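Local coordinates for protein UDP-glucose:anthocyanidin 3-O-glucosyltransferase (Clitoria ternatea, PDB 4REL) that is a plant glycosyltransferase of the GT-B clan, built from two Rossmann-like domains that face each other, at residues S256-K261 / G335-F340; P295-L300 / S324-S329; P20-V25 / F48-R53; L234-L239 / N437-V442. All blocks are in the same frame, centred on the assembly; numbering follows the deposited sequence. Where two conformers were deposited one is given.

How the contacts relate
Contact 3 closes the first loop, joining helix 18-31 to helix 43-50 across strand 36-42 in the N-terminal domain. Strand 233-235, the last strand of that domain's sheet, opens contact 4, which shuts only when the C-terminal helix 431-445 returns to it; this long loop holds the whole C-terminal sheet. Inside it contact 1 ties helix 254-259 to the start of strand 337-342, and contact 2, nested in turn, joins strand 296-299 to the turn after strand 320-323. Contacts 1 and 2 touch where Trp257 and Leu258 meet Val297; contacts 3 and 4 touch through Asn23 and Leu24. The two pairs lie in different domains.

Contact 1: S256-K261 / G335-F340; sequences SWLDSK and GSVGVF
Ser336 meets the 256-261 segment through its hydroxyl, which sits near two backbone carbonyl oxygens at once: OG lies 2.7 Å from Leu258 O and 3.0 Å from Lys261 O. The hydroxyl has one proton for these two acceptors, and either could receive it. With chi1 at -71°, OG is swung beside the serine's own backbone N and faces the turn that follows helix 254-259. Within that turn Lys261 N donates to Leu258 O over 2.9 Å, so this oxygen already has a backbone donor, and the Lys261 carbonyl comes near the same hydroxyl. Behind the hydroxyl, Ser336 CB packs at 4.3 Å from Leu258 CB, and Lys261 CB comes alongside at 3.9 Å from Ser336 OG. Beyond CB the lysine turns away: bent at chi2 (-62°), its chain folds back over the indole of Trp257, where CE stands 3.4 Å above the ring plane, toward the rim. Leu258 continues the apolar side of the contact, its CD2 meeting Val337 CG2 at 4.2 Å while also lying in plane at the edge of the Trp257 ring. His334 positions the serine from outside, its ND1 pairing with Ser336 N and its NE2 with Asp259 OD1. Val331 of helix 328-332 packs against both Leu258 and Val337, and Val266 touches Leu258 and Lys261. Helix 254-259 thus packs on the central strands 266-270 and 337-342 of the parallel sheet, part of the Rossmann-like α/β layering of a GT-B C-terminal domain.

Contact 2: P295-L300 / S324-S329; sequences PFVWAL and SWVPQS
Val297 and Val326 meet methyl to methyl, CG1 against CG1 at 3.9 Å, and their side chains cross obliquely. The same Val326 CG1 reaches Ala299 CB at 4.3 Å, so one methyl bridges two alternate residues of strand 296-299; a chi1 of -58° sets it trans to the valine's carbonyl carbon. At the other end the segments meet through the backbone: Ser324 CA points its hydrogen at Leu300 O, 3.4 Å away, in a nearly straight CH···O contact (171° at H). A water lies between the two, donating to Leu300 O at 2.9 Å and paired with Ser324 OG at 3.0 Å. Farther out, Trp257 and Leu258 of helix 254-259 touch Val297, while Tyr268 and Cys254 touch Val326. Pro327, centre of an inverse gamma turn, occupies the N-cap position of helix 328-332, and Gln328 is held by Tyr268 OH and Glu351. The chain thus leaves strand 320-323, the edge strand paired with 296-299, and turns into a helix. Apolar methyls make the buried end of this junction; its outer end has a CH···O contact and a water bridge but no direct hydrogen bond, which implies that the two segments are joined mainly by apolar packing.

Contact 3: P20-V25 / F48-R53; sequences PLLNLV and FLFTKR
Within 20-25, Leu22 alone makes the contact, reaching Leu49 and Phe50 of helix 43-50 and Arg53 of the loop after it; Leu18, earlier in helix 18-31, extends the packing on Leu49. Both helices belong to the Rossmann-like N-terminal domain, separated in the chain by strand 36-42. Just before Leu22, Pro20 and Leu21 turn to the sheet, both on Phe134 and Leu21 also on Ile9. In Leu22 a chi1 of 175° stretches CG away from the residue's own backbone N, which carries the branch out to the 48-53 segment. CD1 meets Phe50 CE1 at 3.8 Å, approaching the ring obliquely, and the ring's placement is shared by Leu49 CB, 3.7 Å above its centre, and by Phe39, which meets it edge-to-face. CD2 does more: it lies 3.9 Å from Leu49 CD2, where the two leucines slide past each other in opposite directions, and 3.6 Å from Arg53 CD. The same methyl lies on one face of a guanidinium held by two backbone carbonyls. Its NH1 donates to Leu49 O over 2.8 Å at 151°, on a lone pair in the carbonyl plane though 17° out of the guanidinium plane, and its NH2 binds Leu244 O. Next, Asn23 faces a different loop, its ND2 bonded to Leu239 O and its OD1 to Cys241 N. Leu24 touches Val236, CD1 to CG1 at 3.8 Å. Val25 returns to Ile9 of strand 6-10, and its backbone N donates to Leu21 O at 3.0 Å.

Contact 4: L234-L239 / N437-V442; sequences LYVVPL and NTLVEV
Leu234 spreads its two methyls against neighbouring residues of the C-terminal helix 431-445, one toward Thr438 and the other toward Leu439. The strand bearing it, 233-235, is the edge strand of the seven-stranded N-terminal sheet, so this is the return crossing known from GT-B enzymes, in which the last helix leaves the C-terminal domain to pack on the N-terminal one. Chi1 of Leu234 is -58°, turning CG away from the carbonyl carbon, and the side chain lies at a slant to those of Thr438 and Leu439, one methyl on each. CD2 presses on Thr438 CG2 at 3.7 Å, whereas CD1 lies 4.0 Å from Leu439 CB and equally far from Leu439 N. Thr438 offers its methyl because CG2 stands anti to the backbone N; its hydroxyl goes instead to Glu434 O, a turn earlier in the helix. Between the two inward residues Leu234 and Val236, Tyr235 faces the other way and bonds Asp218 through its OH. The backbone N of Tyr235 is nevertheless tied to the helix, donating to Asp435 OD2, a polar link alongside the apolar one. Leu28 of helix 18-31 and Val210 of the adjoining strand also touch Leu439. Leu439 extends past Leu234 toward the next inward residue, where its CD2 meets Val236 CG2 at 4.2 Å.

Contact 1: S256-K261 / G335-F340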
loop_
_atom_site.group_PDB
_atom_site.type_symbol
_atom_site.label_atom_id
_atom_site.label_comp_id
_atom_site.label_asym_id
_atom_site.label_seq_id
_atom_site.Cartn_x
_atom_site.Cartn_y
_atom_site.Cartn_z
ATOM N N SER A 256 24.155 -0.002 10.827
ATOM C CA SER A 256 25.499 -0.320 11.278
ATOM C C SER A 256 25.568 -1.817 11.569
ATOM O O SER A 256 26.539 -2.491 11.211
ATOM C CB SER A 256 25.851 0.493 12.525
ATOM O OG SER A 256 27.185 0.249 12.930
ATOM N N TRP A 257 24.521 -2.324 12.207
ATOM C CA TRP A 257 24.417 -3.749 12.492
ATOM C C TRP A 257 24.431 -4.549 11.188
ATOM O O TRP A 257 25.144 -5.548 11.065
ATOM C CB TRP A 257 23.141 -4.033 13.284
ATOM C CG TRP A 257 23.050 -5.443 13.806
ATOM C CD1 TRP A 257 23.569 -5.916 14.977
ATOM C CD2 TRP A 257 22.389 -6.552 13.183
ATOM N NE1 TRP A 257 23.282 -7.252 15.117
ATOM C CE2 TRP A 257 22.555 -7.667 14.031
ATOM C CE3 TRP A 257 21.674 -6.713 11.991
ATOM C CZ2 TRP A 257 22.026 -8.925 13.726
ATOM C CZ3 TRP A 257 21.152 -7.962 11.689
ATOM C CH2 TRP A 257 21.333 -9.050 12.551
ATOM N N LEU A 258 23.654 -4.094 10.208
ATOM C CA LEU A 258 23.607 -4.764 8.908
ATOM C C LEU A 258 24.963 -4.699 8.187
ATOM O O LEU A 258 25.329 -5.630 7.469
ATOM C CB LEU A 258 22.471 -4.195 8.035
ATOM C CG LEU A 258 21.038 -4.466 8.513
ATOM C CD1 LEU A 258 20.000 -3.625 7.781
ATOM C CD2 LEU A 258 20.672 -5.963 8.386
ATOM N N ASP A 259 25.720 -3.619 8.396
ATOM C CA ASP A 259 27.045 -3.494 7.776
ATOM C C ASP A 259 27.979 -4.638 8.176
ATOM O O ASP A 259 28.900 -4.994 7.434
ATOM C CB ASP A 259 27.707 -2.163 8.153
ATOM C CG ASP A 259 27.047 -0.970 7.500
ATOM O OD1 ASP A 259 26.561 -1.103 6.353
ATOM O OD2 ASP A 259 27.028 0.108 8.138
ATOM N N SER A 260 27.735 -5.207 9.352
ATOM C CA SER A 260 28.602 -6.242 9.901
ATOM C C SER A 260 28.196 -7.618 9.398
ATOM O O SER A 260 28.838 -8.616 9.722
ATOM C CB SER A 260 28.567 -6.219 11.432
ATOM O OG SER A 260 27.288 -6.569 11.933
ATOM N N LYS A 261 27.135 -7.666 8.596
ATOM C CA LYS A 261 26.617 -8.937 8.090
ATOM C C LYS A 261 26.986 -9.168 6.622
ATOM O O LYS A 261 27.296 -8.222 5.902
ATOM C CB LYS A 261 25.095 -8.985 8.261
ATOM C CG LYS A 261 24.644 -8.801 9.698
ATOM C CD LYS A 261 25.176 -9.919 10.572
ATOM C CE LYS A 261 24.896 -9.638 12.038
ATOM N NZ LYS A 261 25.495 -10.680 12.918
ATOM N N GLY A 335 22.352 -4.199 1.302
ATOM C CA GLY A 335 22.770 -5.399 0.598
ATOM C C GLY A 335 22.809 -6.642 1.468
ATOM O O GLY A 335 22.776 -7.758 0.950
ATOM N N SER A 336 22.871 -6.455 2.785
ATOM C CA SER A 336 22.921 -7.584 3.712
ATOM C C SER A 336 21.588 -8.310 3.857
ATOM O O SER A 336 21.552 -9.464 4.297
ATOM C CB SER A 336 23.415 -7.143 5.095
ATOM O OG SER A 336 24.797 -6.828 5.055
ATOM N N VAL A 337 20.496 -7.643 3.499
ATOM C CA VAL A 337 19.164 -8.244 3.648
ATOM C C VAL A 337 18.888 -9.216 2.507
ATOM O O VAL A 337 18.928 -8.830 1.336
ATOM C CB VAL A 337 18.060 -7.163 3.717
ATOM C CG1 VAL A 337 16.658 -7.797 3.779
ATOM C CG2 VAL A 337 18.295 -6.252 4.915
ATOM N N GLY A 338 18.608 -10.474 2.853
ATOM C CA GLY A 338 18.449 -11.517 1.857
ATOM C C GLY A 338 17.016 -11.966 1.674
ATOM O O GLY A 338 16.681 -12.591 0.672
ATOM N N VAL A 339 16.157 -11.648 2.632
ATOM C CA VAL A 339 14.741 -11.982 2.496
ATOM C C VAL A 339 13.909 -11.042 3.358
ATOM O O VAL A 339 14.360 -10.612 4.422
ATOM C CB VAL A 339 14.465 -13.479 2.846
ATOM C CG1 VAL A 339 14.645 -13.745 4.342
ATOM C CG2 VAL A 339 13.072 -13.900 2.391
ATOM N N PHE A 340 12.708 -10.712 2.876
ATOM C CA PHE A 340 11.769 -9.850 3.578
ATOM C C PHE A 340 10.550 -10.716 3.905
ATOM O O PHE A 340 9.890 -11.242 3.004
ATOM C CB PHE A 340 11.370 -8.703 2.655
ATOM C CG PHE A 340 10.360 -7.741 3.238
ATOM C CD1 PHE A 340 10.258 -7.528 4.607
ATOM C CD2 PHE A 340 9.514 -7.038 2.394
ATOM C CE1 PHE A 340 9.334 -6.626 5.123
ATOM C CE2 PHE A 340 8.579 -6.138 2.903
ATOM C CZ PHE A 340 8.493 -5.935 4.270
#

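Contact 2: P295-L300 / S324-S329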
loop_
_atom_site.group_PDB
_atom_site.type_symbol
_atom_site.label_atom_id
_atom_site.label_comp_id
_atom_site.label_asym_id
_atom_site.label_seq_id
_atom_site.Cartn_x
_atom_site.Cartn_y
_atom_site.Cartn_z
ATOM N N PRO A 295 20.804 -14.710 10.739
ATOM C CA PRO A 295 20.711 -13.373 11.329
ATOM C C PRO A 295 19.399 -12.716 10.909
ATOM O O PRO A 295 18.895 -12.969 9.821
ATOM C CB PRO A 295 21.921 -12.640 10.749
ATOM C CG PRO A 295 22.262 -13.381 9.495
ATOM C CD PRO A 295 21.880 -14.813 9.736
ATOM N N PHE A 296 18.824 -11.912 11.793
ATOM C CA PHE A 296 17.522 -11.326 11.512
ATOM C C PHE A 296 17.346 -9.967 12.165
ATOM O O PHE A 296 17.972 -9.669 13.182
ATOM C CB PHE A 296 16.391 -12.279 11.954
ATOM C CG PHE A 296 16.363 -12.552 13.440
ATOM C CD1 PHE A 296 15.673 -11.708 14.308
ATOM C CD2 PHE A 296 17.013 -13.662 13.969
ATOM C CE1 PHE A 296 15.644 -11.959 15.686
ATOM C CE2 PHE A 296 16.982 -13.922 15.334
ATOM C CZ PHE A 296 16.302 -13.067 16.198
ATOM N N VAL A 297 16.507 -9.137 11.551
ATOM C CA VAL A 297 16.024 -7.915 12.167
ATOM C C VAL A 297 14.509 -8.019 12.142
ATOM O O VAL A 297 13.916 -8.155 11.077
ATOM C CB VAL A 297 16.438 -6.672 11.375
ATOM C CG1 VAL A 297 15.856 -5.420 12.037
ATOM C CG2 VAL A 297 17.952 -6.565 11.305
ATOM N N TRP A 298 13.884 -7.978 13.313
ATOM C CA TRP A 298 12.436 -8.126 13.397
ATOM C C TRP A 298 11.861 -6.836 13.965
ATOM O O TRP A 298 12.151 -6.469 15.111
ATOM C CB TRP A 298 12.092 -9.325 14.291
ATOM C CG TRP A 298 10.629 -9.687 14.400
ATOM C CD1 TRP A 298 9.573 -9.092 13.764
ATOM C CD2 TRP A 298 10.073 -10.749 15.195
ATOM N NE1 TRP A 298 8.394 -9.728 14.110
ATOM C CE2 TRP A 298 8.675 -10.736 14.995
ATOM C CE3 TRP A 298 10.623 -11.700 16.063
ATOM C CZ2 TRP A 298 7.822 -11.639 15.626
ATOM C CZ3 TRP A 298 9.773 -12.595 16.695
ATOM C CH2 TRP A 298 8.389 -12.558 16.474
ATOM N N ALA A 299 11.083 -6.129 13.145
ATOM C CA ALA A 299 10.393 -4.934 13.597
ATOM C C ALA A 299 9.081 -5.414 14.174
ATOM O O ALA A 299 8.217 -5.905 13.442
ATOM C CB ALA A 299 10.158 -3.975 12.439
ATOM N N LEU A 300 8.961 -5.295 15.495
ATOM C CA LEU A 300 7.863 -5.875 16.257
ATOM C C LEU A 300 7.343 -4.841 17.258
ATOM O O LEU A 300 8.128 -4.251 18.008
ATOM C CB LEU A 300 8.363 -7.120 17.010
ATOM C CG LEU A 300 7.392 -7.857 17.936
ATOM C CD1 LEU A 300 6.293 -8.539 17.139
ATOM C CD2 LEU A 300 8.122 -8.880 18.794
ATOM N N SER A 324 11.385 -1.988 17.910
ATOM C CA SER A 324 10.043 -1.451 17.734
ATOM C C SER A 324 9.877 -0.752 16.392
ATOM O O SER A 324 8.764 -0.655 15.873
ATOM C CB SER A 324 9.707 -0.476 18.870
ATOM O OG SER A 324 9.732 -1.141 20.116
ATOM N N TRP A 325 10.985 -0.273 15.835
ATOM C CA TRP A 325 10.961 0.490 14.589
ATOM C C TRP A 325 12.280 0.354 13.832
ATOM O O TRP A 325 13.345 0.276 14.443
ATOM C CB TRP A 325 10.692 1.970 14.896
ATOM C CG TRP A 325 10.882 2.883 13.720
ATOM C CD1 TRP A 325 9.934 3.256 12.809
ATOM C CD2 TRP A 325 12.095 3.542 13.331
ATOM N NE1 TRP A 325 10.484 4.105 11.877
ATOM C CE2 TRP A 325 11.810 4.294 12.174
ATOM C CE3 TRP A 325 13.397 3.564 13.847
ATOM C CZ2 TRP A 325 12.780 5.062 11.525
ATOM C CZ3 TRP A 325 14.356 4.326 13.203
ATOM C CH2 TRP A 325 14.044 5.064 12.055
ATOM N N VAL A 326 12.205 0.314 12.501
ATOM C CA VAL A 326 13.399 0.400 11.667
ATOM C C VAL A 326 13.166 1.418 10.552
ATOM O O VAL A 326 12.023 1.669 10.167
ATOM C CB VAL A 326 13.773 -0.968 11.019
ATOM C CG1 VAL A 326 13.994 -2.023 12.074
ATOM C CG2 VAL A 326 12.703 -1.409 10.041
ATOM N N PRO A 327 14.250 2.014 10.039
ATOM C CA PRO A 327 14.126 2.807 8.808
ATOM C C PRO A 327 13.985 1.838 7.627
ATOM O O PRO A 327 14.983 1.445 7.010
ATOM C CB PRO A 327 15.450 3.569 8.757
ATOM C CG PRO A 327 16.432 2.678 9.470
ATOM C CD PRO A 327 15.639 1.947 10.536
ATOM N N GLN A 328 12.752 1.438 7.328
ATOM C CA GLN A 328 12.534 0.294 6.441
ATOM C C GLN A 328 13.100 0.493 5.038
ATOM O O GLN A 328 13.681 -0.428 4.480
ATOM C CB GLN A 328 11.054 -0.090 6.384
ATOM C CG GLN A 328 10.774 -1.292 5.484
ATOM C CD GLN A 328 9.347 -1.763 5.571
ATOM O OE1 GLN A 328 8.981 -2.500 6.487
ATOM N NE2 GLN A 328 8.526 -1.346 4.615
ATOM N N SER A 329 12.953 1.705 4.494
ATOM C CA SER A 329 13.485 2.039 3.175
ATOM C C SER A 329 14.968 1.734 3.115
ATOM O O SER A 329 15.455 1.127 2.159
ATOM C CB SER A 329 13.279 3.532 2.874
ATOM O OG SER A 329 11.904 3.860 2.830
HETATM O O HOH W 1 9.856 -4.094 20.282
#

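Contact 3: P20-V25 / F48-R53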
loop_
_atom_site.group_PDB
_atom_site.type_symbol
_atom_site.label_atom_id
_atom_site.label_comp_id
_atom_site.label_asym_id
_atom_site.label_seq_id
_atom_site.Cartn_x
_atom_site.Cartn_y
_atom_site.Cartn_z
ATOM N N PRO A 20 1.602 7.886 0.414
ATOM C CA PRO A 20 1.648 7.853 -1.057
ATOM C C PRO A 20 0.906 9.010 -1.728
ATOM O O PRO A 20 1.345 9.482 -2.786
ATOM C CB PRO A 20 0.956 6.527 -1.411
ATOM C CG PRO A 20 1.061 5.691 -0.179
ATOM C CD PRO A 20 1.035 6.641 0.977
ATOM N N LEU A 21 -0.189 9.479 -1.135
ATOM C CA LEU A 21 -0.920 10.574 -1.765
ATOM C C LEU A 21 -0.194 11.900 -1.542
ATOM O O LEU A 21 -0.149 12.741 -2.441
ATOM C CB LEU A 21 -2.370 10.631 -1.275
ATOM C CG LEU A 21 -3.251 11.644 -2.014
ATOM C CD1 LEU A 21 -3.178 11.438 -3.520
ATOM C CD2 LEU A 21 -4.678 11.506 -1.514
ATOM N N LEU A 22 0.375 12.101 -0.351
ATOM C CA LEU A 22 1.167 13.317 -0.134
ATOM C C LEU A 22 2.350 13.326 -1.076
ATOM O O LEU A 22 2.721 14.373 -1.616
ATOM C CB LEU A 22 1.662 13.424 1.310
ATOM C CG LEU A 22 2.587 14.610 1.579
ATOM C CD1 LEU A 22 1.867 15.895 1.273
ATOM C CD2 LEU A 22 3.026 14.576 3.042
ATOM N N ASN A 23 2.937 12.154 -1.280
ATOM C CA ASN A 23 4.063 12.006 -2.196
ATOM C C ASN A 23 3.686 12.509 -3.586
ATOM O O ASN A 23 4.412 13.293 -4.200
ATOM C CB ASN A 23 4.467 10.538 -2.259
ATOM C CG ASN A 23 5.796 10.321 -2.944
ATOM O OD1 ASN A 23 6.742 11.103 -2.778
ATOM N ND2 ASN A 23 5.887 9.236 -3.712
ATOM N N LEU A 24 2.537 12.067 -4.082
ATOM C CA LEU A 24 2.083 12.500 -5.404
ATOM C C LEU A 24 1.809 14.004 -5.447
ATOM O O LEU A 24 2.225 14.702 -6.381
ATOM C CB LEU A 24 0.831 11.725 -5.819
ATOM C CG LEU A 24 0.189 12.180 -7.139
ATOM C CD1 LEU A 24 1.109 11.913 -8.321
ATOM C CD2 LEU A 24 -1.153 11.470 -7.341
ATOM N N VAL A 25 1.116 14.513 -4.435
ATOM C CA VAL A 25 0.808 15.947 -4.385
ATOM C C VAL A 25 2.080 16.798 -4.310
ATOM O O VAL A 25 2.169 17.859 -4.943
ATOM C CB VAL A 25 -0.145 16.267 -3.204
ATOM C CG1 VAL A 25 -0.281 17.777 -3.002
ATOM C CG2 VAL A 25 -1.518 15.641 -3.456
ATOM N N PHE A 48 -0.721 12.998 11.581
ATOM C CA PHE A 48 0.123 11.913 11.096
ATOM C C PHE A 48 1.093 12.366 10.007
ATOM O O PHE A 48 2.270 12.018 10.048
ATOM C CB PHE A 48 -0.742 10.760 10.587
ATOM C CG PHE A 48 0.042 9.562 10.141
ATOM C CD1 PHE A 48 0.544 8.661 11.068
ATOM C CD2 PHE A 48 0.259 9.326 8.797
ATOM C CE1 PHE A 48 1.252 7.543 10.658
ATOM C CE2 PHE A 48 0.969 8.215 8.381
ATOM C CZ PHE A 48 1.465 7.322 9.310
ATOM N N LEU A 49 0.610 13.154 9.048
ATOM C CA LEU A 49 1.440 13.584 7.921
ATOM C C LEU A 49 2.264 14.835 8.162
ATOM O O LEU A 49 3.400 14.917 7.712
ATOM C CB LEU A 49 0.592 13.834 6.667
ATOM C CG LEU A 49 0.196 12.632 5.814
ATOM C CD1 LEU A 49 -0.657 13.112 4.640
ATOM C CD2 LEU A 49 1.417 11.848 5.319
ATOM N N PHE A 50 1.696 15.817 8.848
ATOM C CA PHE A 50 2.264 17.161 8.790
ATOM C C PHE A 50 2.919 17.681 10.069
ATOM O O PHE A 50 3.368 18.822 10.112
ATOM C CB PHE A 50 1.204 18.147 8.295
ATOM C CG PHE A 50 0.634 17.788 6.948
ATOM C CD1 PHE A 50 1.415 17.889 5.807
ATOM C CD2 PHE A 50 -0.675 17.336 6.825
ATOM C CE1 PHE A 50 0.902 17.553 4.565
ATOM C CE2 PHE A 50 -1.194 17.001 5.586
ATOM C CZ PHE A 50 -0.410 17.112 4.456
ATOM N N THR A 51 2.984 16.856 11.102
ATOM C CA THR A 51 3.574 17.313 12.358
ATOM C C THR A 51 5.042 17.732 12.207
ATOM O O THR A 51 5.407 18.864 12.529
ATOM C CB THR A 51 3.424 16.256 13.473
ATOM O OG1 THR A 51 2.038 16.134 13.822
ATOM C CG2 THR A 51 4.215 16.655 14.709
ATOM N N LYS A 52 5.872 16.830 11.696
ATOM C CA LYS A 52 7.320 17.042 11.692
ATOM C C LYS A 52 7.809 17.622 10.369
ATOM O O LYS A 52 9.012 17.718 10.127
ATOM C CB LYS A 52 8.034 15.706 11.930
ATOM C CG LYS A 52 7.417 14.825 13.016
ATOM C CD LYS A 52 8.060 15.077 14.374
ATOM C CE LYS A 52 7.279 14.415 15.502
ATOM N NZ LYS A 52 7.240 12.931 15.378
ATOM N N ARG A 53 6.867 18.035 9.530
ATOM C CA ARG A 53 7.107 18.144 8.097
ATOM C C ARG A 53 6.915 19.566 7.548
ATOM O O ARG A 53 5.922 20.224 7.848
ATOM C CB ARG A 53 6.166 17.148 7.408
ATOM C CG ARG A 53 6.267 17.019 5.911
ATOM C CD ARG A 53 5.466 15.804 5.446
ATOM N NE ARG A 53 6.314 14.641 5.189
ATOM C CZ ARG A 53 6.034 13.396 5.570
ATOM N NH1 ARG A 53 4.924 13.127 6.241
ATOM N NH2 ARG A 53 6.874 12.411 5.284
#

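Contact 4: L234-L239 / N437-V442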
loop_
_atom_site.group_PDB
_atom_site.type_symbol
_atom_site.label_atom_id
_atom_site.label_comp_id
_atom_site.label_asym_id
_atom_site.label_seq_id
_atom_site.Cartn_x
_atom_site.Cartn_y
_atom_site.Cartn_z
ATOM N N LEU A 234 -3.262 5.862 -15.609
ATOM C CA LEU A 234 -1.940 6.476 -15.539
ATOM C C LEU A 234 -1.150 5.866 -14.388
ATOM O O LEU A 234 -1.687 5.682 -13.286
ATOM C CB LEU A 234 -2.073 7.992 -15.327
ATOM C CG LEU A 234 -2.872 8.804 -16.353
ATOM C CD1 LEU A 234 -3.078 10.265 -15.886
ATOM C CD2 LEU A 234 -2.174 8.768 -17.702
ATOM N N TYR A 235 0.116 5.541 -14.638
ATOM C CA TYR A 235 0.987 5.042 -13.577
ATOM C C TYR A 235 1.995 6.130 -13.222
ATOM O O TYR A 235 2.702 6.637 -14.093
ATOM C CB TYR A 235 1.738 3.782 -14.019
ATOM C CG TYR A 235 0.927 2.506 -14.079
ATOM C CD1 TYR A 235 1.091 1.509 -13.123
ATOM C CD2 TYR A 235 0.015 2.287 -15.104
ATOM C CE1 TYR A 235 0.353 0.324 -13.186
ATOM C CE2 TYR A 235 -0.718 1.114 -15.175
ATOM C CZ TYR A 235 -0.547 0.142 -14.212
ATOM O OH TYR A 235 -1.277 -1.017 -14.306
ATOM N N VAL A 236 2.043 6.502 -11.950
ATOM C CA VAL A 236 3.052 7.435 -11.469
ATOM C C VAL A 236 3.934 6.708 -10.464
ATOM O O VAL A 236 3.434 6.041 -9.553
ATOM C CB VAL A 236 2.415 8.680 -10.846
ATOM C CG1 VAL A 236 3.485 9.600 -10.255
ATOM C CG2 VAL A 236 1.609 9.418 -11.902
ATOM N N VAL A 237 5.245 6.823 -10.668
ATOM C CA VAL A 237 6.237 6.095 -9.884
ATOM C C VAL A 237 6.032 6.357 -8.397
ATOM O O VAL A 237 5.987 7.515 -7.967
ATOM C CB VAL A 237 7.668 6.505 -10.309
ATOM C CG1 VAL A 237 8.694 6.082 -9.275
ATOM C CG2 VAL A 237 8.000 5.904 -11.668
ATOM N N PRO A 238 5.907 5.282 -7.606
ATOM C CA PRO A 238 5.586 5.370 -6.173
ATOM C C PRO A 238 6.758 5.769 -5.286
ATOM O O PRO A 238 6.545 6.028 -4.102
ATOM C CB PRO A 238 5.163 3.934 -5.824
ATOM C CG PRO A 238 5.871 3.084 -6.833
ATOM C CD PRO A 238 5.852 3.892 -8.097
ATOM N N LEU A 239 7.969 5.791 -5.843
ATOM C CA LEU A 239 9.162 6.150 -5.086
ATOM C C LEU A 239 9.011 7.528 -4.463
ATOM O O LEU A 239 8.377 8.409 -5.049
ATOM C CB LEU A 239 10.399 6.125 -5.991
ATOM C CG LEU A 239 10.736 4.748 -6.565
ATOM C CD1 LEU A 239 11.973 4.817 -7.459
ATOM C CD2 LEU A 239 10.933 3.740 -5.443
ATOM N N ASN A 437 3.392 13.438 -16.866
ATOM C CA ASN A 437 3.157 14.631 -17.670
ATOM C C ASN A 437 1.695 14.725 -18.088
ATOM O O ASN A 437 1.112 15.801 -18.099
ATOM C CB ASN A 437 4.084 14.664 -18.894
ATOM C CG ASN A 437 5.533 14.916 -18.523
ATOM O OD1 ASN A 437 5.825 15.627 -17.563
ATOM N ND2 ASN A 437 6.452 14.330 -19.287
ATOM N N THR A 438 1.098 13.581 -18.411
ATOM C CA THR A 438 -0.310 13.554 -18.787
ATOM C C THR A 438 -1.183 14.052 -17.642
ATOM O O THR A 438 -2.113 14.845 -17.850
ATOM C CB THR A 438 -0.741 12.130 -19.191
ATOM O OG1 THR A 438 -0.043 11.765 -20.385
ATOM C CG2 THR A 438 -2.239 12.063 -19.452
ATOM N N LEU A 439 -0.861 13.600 -16.433
ATOM C CA LEU A 439 -1.576 14.010 -15.233
ATOM C C LEU A 439 -1.428 15.506 -14.990
ATOM O O LEU A 439 -2.407 16.196 -14.709
ATOM C CB LEU A 439 -1.087 13.207 -14.020
ATOM C CG LEU A 439 -1.638 13.582 -12.644
ATOM C CD1 LEU A 439 -3.159 13.498 -12.626
ATOM C CD2 LEU A 439 -1.034 12.672 -11.558
ATOM N N VAL A 440 -0.208 16.011 -15.122
ATOM C CA VAL A 440 0.035 17.437 -14.968
ATOM C C VAL A 440 -0.823 18.258 -15.934
ATOM O O VAL A 440 -1.397 19.281 -15.554
ATOM C CB VAL A 440 1.532 17.756 -15.131
ATOM C CG1 VAL A 440 1.753 19.250 -15.265
ATOM C CG2 VAL A 440 2.322 17.180 -13.940
ATOM N N GLU A 441 -0.945 17.794 -17.175
ATOM C CA GLU A 441 -1.737 18.539 -18.148
ATOM C C GLU A 441 -3.238 18.436 -17.868
ATOM O O GLU A 441 -3.974 19.365 -18.157
ATOM C CB GLU A 441 -1.427 18.142 -19.600
ATOM C CG GLU A 441 0.041 17.856 -19.942
ATOM C CD GLU A 441 1.054 18.831 -19.352
ATOM O OE1 GLU A 441 0.781 20.050 -19.292
ATOM O OE2 GLU A 441 2.152 18.364 -18.966
ATOM N N VAL A 442 -3.694 17.333 -17.279
ATOM C CA VAL A 442 -5.107 17.269 -16.883
ATOM C C VAL A 442 -5.405 18.396 -15.888
ATOM O O VAL A 442 -6.409 19.108 -15.997
ATOM C CB VAL A 442 -5.485 15.916 -16.265
ATOM C CG1 VAL A 442 -6.856 15.994 -15.608
ATOM C CG2 VAL A 442 -5.473 14.835 -17.329
#